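Local coordinates for protein transferrin (Manduca sexta, PDB 6WB6) that carries iron in the insect, binding one ferric ion per molecule together with a carbonate anion, at residues A[462-465]-A[469-472]. Residues are numbered along the deposited sequence; the frame is centred on the assembly and turned at random.
Sequences SSYS and GLHA
Gly469, in the first turn of helix 467-479, backs directly onto the loop 462-465 that leads into that helix: its CA, bearing no side chain, packs 3.6 Å from the backbone carbonyl oxygen Ser462 O and 3.9 Å from Ser462 CB. Thr466 OG1 links the two, hydrogen-bonded to both Gly469 N and Ser463 O. Leu470 points toward the loop and meets Tyr464 twice. Its CB rests against Tyr464 O at 3.3 Å, while its CG reaches the phenol ring. In both residues CG stands anti to the backbone N (chi1 -176° in Leu470, 177° in Tyr464), which helps the two side chains run alongside each other in the same direction. Leu470 CG sits 4.1 Å from the ring centroid, 30° off the normal, an off-centre, oblique CH-pi contact nearest CD2 and CE2 of Tyr464; CD2 of the leucine adds a contact at 3.8 Å to Tyr464 CD2. Leu502 touches both side chains. With no hydrogen bond joining the two segments directly, this strand-to-helix turn in the second transferrin-like half, distant from the iron site, is joined by van der Waals contact, in part carbon against carbonyl oxygen, while Thr466 and neighbouring residues supply the polar ties.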
ATOM      1  N   SER A 462       0.276  -5.210  32.894  1.00 25.26           N
ATOM      2  CA  SER A 462      -0.196  -6.242  31.998  1.00 24.18           C
ATOM      3  C   SER A 462       0.506  -7.557  32.325  1.00 22.49           C
ATOM      4  O   SER A 462       1.477  -7.608  33.086  1.00 30.66           O
ATOM      5  CB  SER A 462       0.080  -5.882  30.548  1.00 19.53           C
ATOM      6  OG  SER A 462      -0.742  -4.834  30.139  1.00 26.49           O
ATOM      7  N   SER A 463       0.028  -8.623  31.691  1.00 19.46           N
ATOM      8  CA  SER A 463       0.479  -9.962  32.019  1.00 27.26           C
ATOM      9  C   SER A 463       1.975 -10.132  31.765  1.00 31.24           C
ATOM     10  O   SER A 463       2.520  -9.647  30.773  1.00 27.62           O
ATOM     11  CB  SER A 463      -0.304 -10.989  31.199  1.00 30.80           C
ATOM     12  OG  SER A 463       0.307 -12.264  31.308  1.00 41.31           O
ATOM     13  N   TYR A 464       2.628 -10.848  32.671  1.00 31.05           N
ATOM     14  CA  TYR A 464       4.031 -11.217  32.556  1.00 33.77           C
ATOM     15  C   TYR A 464       4.418 -11.680  31.151  1.00 35.70           C
ATOM     16  O   TYR A 464       5.585 -11.587  30.756  1.00 34.81           O
ATOM     17  CB  TYR A 464       4.348 -12.321  33.574  1.00 34.48           C
ATOM     18  CG  TYR A 464       5.764 -12.850  33.518  1.00 33.49           C
ATOM     19  CD1 TYR A 464       6.100 -13.875  32.658  1.00 39.89           C
ATOM     20  CD2 TYR A 464       6.758 -12.336  34.339  1.00 36.65           C
ATOM     21  CE1 TYR A 464       7.394 -14.380  32.609  1.00 44.75           C
ATOM     22  CE2 TYR A 464       8.063 -12.826  34.281  1.00 33.74           C
ATOM     23  CZ  TYR A 464       8.361 -13.849  33.418  1.00 35.43           C
ATOM     24  OH  TYR A 464       9.632 -14.356  33.354  1.00 62.59           O
ATOM     25  N   SER A 465       3.472 -12.218  30.397  1.00 34.32           N
ATOM     26  CA  SER A 465       3.782 -12.651  29.041  1.00 37.88           C
ATOM     27  C   SER A 465       3.777 -11.499  28.035  1.00 31.17           C
ATOM     28  O   SER A 465       3.971 -11.743  26.842  1.00 33.40           O
ATOM     29  CB  SER A 465       2.795 -13.740  28.599  1.00 42.37           C
ATOM     30  OG  SER A 465       1.447 -13.293  28.674  1.00 45.63           O
ATOM     31  N   GLY A 469       4.114  -5.222  29.888  1.00 21.65           N
ATOM     32  CA  GLY A 469       3.875  -5.565  31.268  1.00 28.33           C
ATOM     33  C   GLY A 469       5.150  -5.962  31.969  1.00 27.84           C
ATOM     34  O   GLY A 469       5.375  -5.614  33.126  1.00 32.46           O
ATOM     35  N   LEU A 470       6.013  -6.680  31.255  1.00 24.91           N
ATOM     36  CA  LEU A 470       7.196  -7.278  31.865  1.00 28.95           C
ATOM     37  C   LEU A 470       8.464  -6.713  31.243  1.00 30.06           C
ATOM     38  O   LEU A 470       9.222  -6.027  31.929  1.00 33.38           O
ATOM     39  CB  LEU A 470       7.135  -8.800  31.722  1.00 32.04           C
ATOM     40  CG  LEU A 470       8.245  -9.619  32.390  1.00 38.34           C
ATOM     41  CD1 LEU A 470       9.452  -9.718  31.483  1.00 37.01           C
ATOM     42  CD2 LEU A 470       8.619  -9.038  33.750  1.00 35.18           C
ATOM     43  N   HIS A 471       8.703  -6.967  29.956  1.00 32.69           N
ATOM     44  CA  HIS A 471       9.948  -6.572  29.312  1.00 34.17           C
ATOM     45  C   HIS A 471      10.258  -5.103  29.554  1.00 28.98           C
ATOM     46  O   HIS A 471      11.308  -4.759  30.105  1.00 28.16           O
ATOM     47  CB  HIS A 471       9.867  -6.851  27.811  1.00 31.03           C
ATOM     48  CG  HIS A 471       9.918  -8.299  27.456  1.00 36.28           C
ATOM     49  ND1 HIS A 471      10.848  -8.814  26.579  1.00 34.82           N
ATOM     50  CD2 HIS A 471       9.148  -9.341  27.844  1.00 36.21           C
ATOM     51  CE1 HIS A 471      10.651 -10.111  26.444  1.00 42.20           C
ATOM     52  NE2 HIS A 471       9.625 -10.457  27.200  1.00 43.55           N
ATOM     53  N   ALA A 472       9.348  -4.216  29.140  1.00 25.86           N
ATOM     54  CA  ALA A 472       9.697  -2.801  29.097  1.00 22.67           C
ATOM     55  C   ALA A 472      10.001  -2.238  30.475  1.00 25.56           C
ATOM     56  O   ALA A 472      11.023  -1.544  30.616  1.00 32.44           O
ATOM     57  CB  ALA A 472       8.583  -2.024  28.385  1.00 31.28           C
TER